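Side-chain contact in intracellular serine protease (Bacillus licheniformis, PDB 4ZOQ), which probably cleaves peptide bonds as a subtilisin-like serine endopeptidase, a protease of lanthipeptide biosynthesis: residues Gly284-Val289 with His308-Ser313. Residues are numbered along the deposited sequence; the frame is centred on the assembly and turned at random.
Sequences GTAALV and HILRKS
Val289 and Ile309 meet tip to tip where helix 275-297 of this subtilase crosses helix 303-313, the methyl CG1 of Val289 lying 3.6 Å from CD1 of Ile309. A second touch runs beside it, CG2 of Val289 standing 3.9 Å from CG2 of Ile309, so that both branches of each side chain are engaged. Leu310 works differently: it slides past Thr285 in the opposite direction, bringing CD2 to 3.8 Å from the Thr285 methyl CG2, while its other methyl, CD1, rests more loosely near CB of Ala286. In Thr285 the first torsion (chi1 -57°) sets CG2 anti to the backbone N and facing Leu310, and turns OG1 back along its own helix to hydrogen-bond the carbonyl of Gln281; the hydroxyl is thus satisfied and the interface stays apolar. One turn beyond Ile309, Ser313 OG donates to Ile309 O at 2.8 Å, joining the backbone N of Ser313, which reaches that oxygen from the opposite face of the carbonyl plane. The segments' N-to-C directions are 116° apart and their axes come within 10.6 Å, a wide, steep crossing consistent with the few residues that touch. Helix 275-297 carries the predicted charge-relay Ser276 near its start, away from this contact, and a short connection leads to helix 303-313. Phe170 on strand 168-172 of the central sheet packs on both Ala286 and Leu310, whereas helix 333-338 contacts Thr285 and Ser313, and helix 86-97 reaches Thr285 through Ile97.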
loop_
_atom_site.group_PDB
_atom_site.type_symbol
_atom_site.label_atom_id
_atom_site.label_comp_id
_atom_site.label_asym_id
_atom_site.label_seq_id
_atom_site.Cartn_x
_atom_site.Cartn_y
_atom_site.Cartn_z
ATOM N N GLY B 284 -1.000 9.247 1.555
ATOM C CA GLY B 284 -0.540 10.593 1.257
ATOM C C GLY B 284 -1.180 11.609 2.183
ATOM O O GLY B 284 -0.500 12.495 2.716
ATOM N N THR B 285 -2.481 11.443 2.415
ATOM C CA THR B 285 -3.197 12.320 3.336
ATOM C C THR B 285 -2.657 12.161 4.765
ATOM O O THR B 285 -2.482 13.153 5.487
ATOM C CB THR B 285 -4.713 12.045 3.349
ATOM O OG1 THR B 285 -5.250 12.173 2.018
ATOM C CG2 THR B 285 -5.418 13.046 4.286
ATOM N N ALA B 286 -2.362 10.925 5.166
ATOM C CA ALA B 286 -1.792 10.690 6.496
ATOM C C ALA B 286 -0.450 11.405 6.671
ATOM O O ALA B 286 -0.185 12.016 7.717
ATOM C CB ALA B 286 -1.625 9.210 6.751
ATOM N N ALA B 287 0.394 11.316 5.643
ATOM C CA ALA B 287 1.688 11.999 5.646
ATOM C C ALA B 287 1.470 13.511 5.749
ATOM O O ALA B 287 2.236 14.210 6.413
ATOM C CB ALA B 287 2.498 11.644 4.401
ATOM N N LEU B 288 0.411 14.013 5.128
ATOM C CA LEU B 288 0.136 15.444 5.258
ATOM C C LEU B 288 -0.217 15.838 6.700
ATOM O O LEU B 288 0.260 16.862 7.192
ATOM C CB LEU B 288 -0.985 15.878 4.311
ATOM C CG LEU B 288 -0.621 16.130 2.853
ATOM C CD1 LEU B 288 -1.812 16.804 2.149
ATOM C CD2 LEU B 288 0.647 16.999 2.767
ATOM N N VAL B 289 -1.046 15.023 7.362
ATOM C CA VAL B 289 -1.467 15.291 8.735
ATOM C C VAL B 289 -0.263 15.224 9.670
ATOM O O VAL B 289 -0.071 16.115 10.503
ATOM C CB VAL B 289 -2.545 14.309 9.196
ATOM C CG1 VAL B 289 -2.713 14.361 10.718
ATOM C CG2 VAL B 289 -3.852 14.620 8.501
ATOM N N HIS B 308 -7.481 9.243 13.968
ATOM C CA HIS B 308 -8.620 10.005 14.471
ATOM C C HIS B 308 -8.939 11.180 13.535
ATOM O O HIS B 308 -10.090 11.430 13.208
ATOM C CB HIS B 308 -8.351 10.506 15.903
ATOM C CG HIS B 308 -9.511 11.216 16.509
ATOM N ND1 HIS B 308 -10.584 10.550 17.057
ATOM C CD2 HIS B 308 -9.808 12.535 16.582
ATOM C CE1 HIS B 308 -11.483 11.428 17.469
ATOM N NE2 HIS B 308 -11.036 12.640 17.193
ATOM N N ILE B 309 -7.915 11.905 13.109
ATOM C CA ILE B 309 -8.125 13.006 12.186
ATOM C C ILE B 309 -8.714 12.509 10.836
ATOM O O ILE B 309 -9.665 13.106 10.328
ATOM C CB ILE B 309 -6.820 13.773 11.978
ATOM C CG1 ILE B 309 -6.461 14.469 13.287
ATOM C CG2 ILE B 309 -6.973 14.804 10.865
ATOM C CD1 ILE B 309 -5.051 14.950 13.367
ATOM N N LEU B 310 -8.196 11.400 10.301
ATOM C CA LEU B 310 -8.715 10.815 9.060
ATOM C C LEU B 310 -10.159 10.447 9.197
ATOM O O LEU B 310 -10.983 10.728 8.309
ATOM C CB LEU B 310 -7.928 9.555 8.670
ATOM C CG LEU B 310 -6.477 9.832 8.267
ATOM C CD1 LEU B 310 -5.665 8.582 8.039
ATOM C CD2 LEU B 310 -6.507 10.667 6.980
ATOM N N ARG B 311 -10.471 9.811 10.322
ATOM C CA ARG B 311 -11.824 9.342 10.563
ATOM C C ARG B 311 -12.840 10.496 10.672
ATOM O O ARG B 311 -13.851 10.485 10.000
ATOM C CB ARG B 311 -11.847 8.458 11.805
ATOM C CG ARG B 311 -13.233 8.066 12.263
ATOM C CD ARG B 311 -13.136 7.014 13.337
ATOM N NE ARG B 311 -12.866 7.571 14.660
ATOM C CZ ARG B 311 -13.780 8.077 15.484
ATOM N NH1 ARG B 311 -15.060 8.149 15.121
ATOM N NH2 ARG B 311 -13.392 8.529 16.672
ATOM N N LYS B 312 -12.536 11.529 11.436
ATOM C CA LYS B 312 -13.507 12.594 11.619
ATOM C C LYS B 312 -13.660 13.499 10.401
ATOM O O LYS B 312 -14.680 14.164 10.254
ATOM C CB LYS B 312 -13.137 13.452 12.833
ATOM C CG LYS B 312 -13.311 12.732 14.148
ATOM C CD LYS B 312 -14.805 12.796 14.514
ATOM C CE LYS B 312 -15.072 12.435 15.969
ATOM N NZ LYS B 312 -16.471 11.954 16.146
ATOM N N SER B 313 -12.678 13.513 9.506
ATOM C CA SER B 313 -12.774 14.377 8.336
ATOM C C SER B 313 -13.353 13.674 7.099
ATOM O O SER B 313 -13.551 14.291 6.052
ATOM C CB SER B 313 -11.402 14.981 8.018
ATOM O OG SER B 313 -10.418 13.993 7.794
#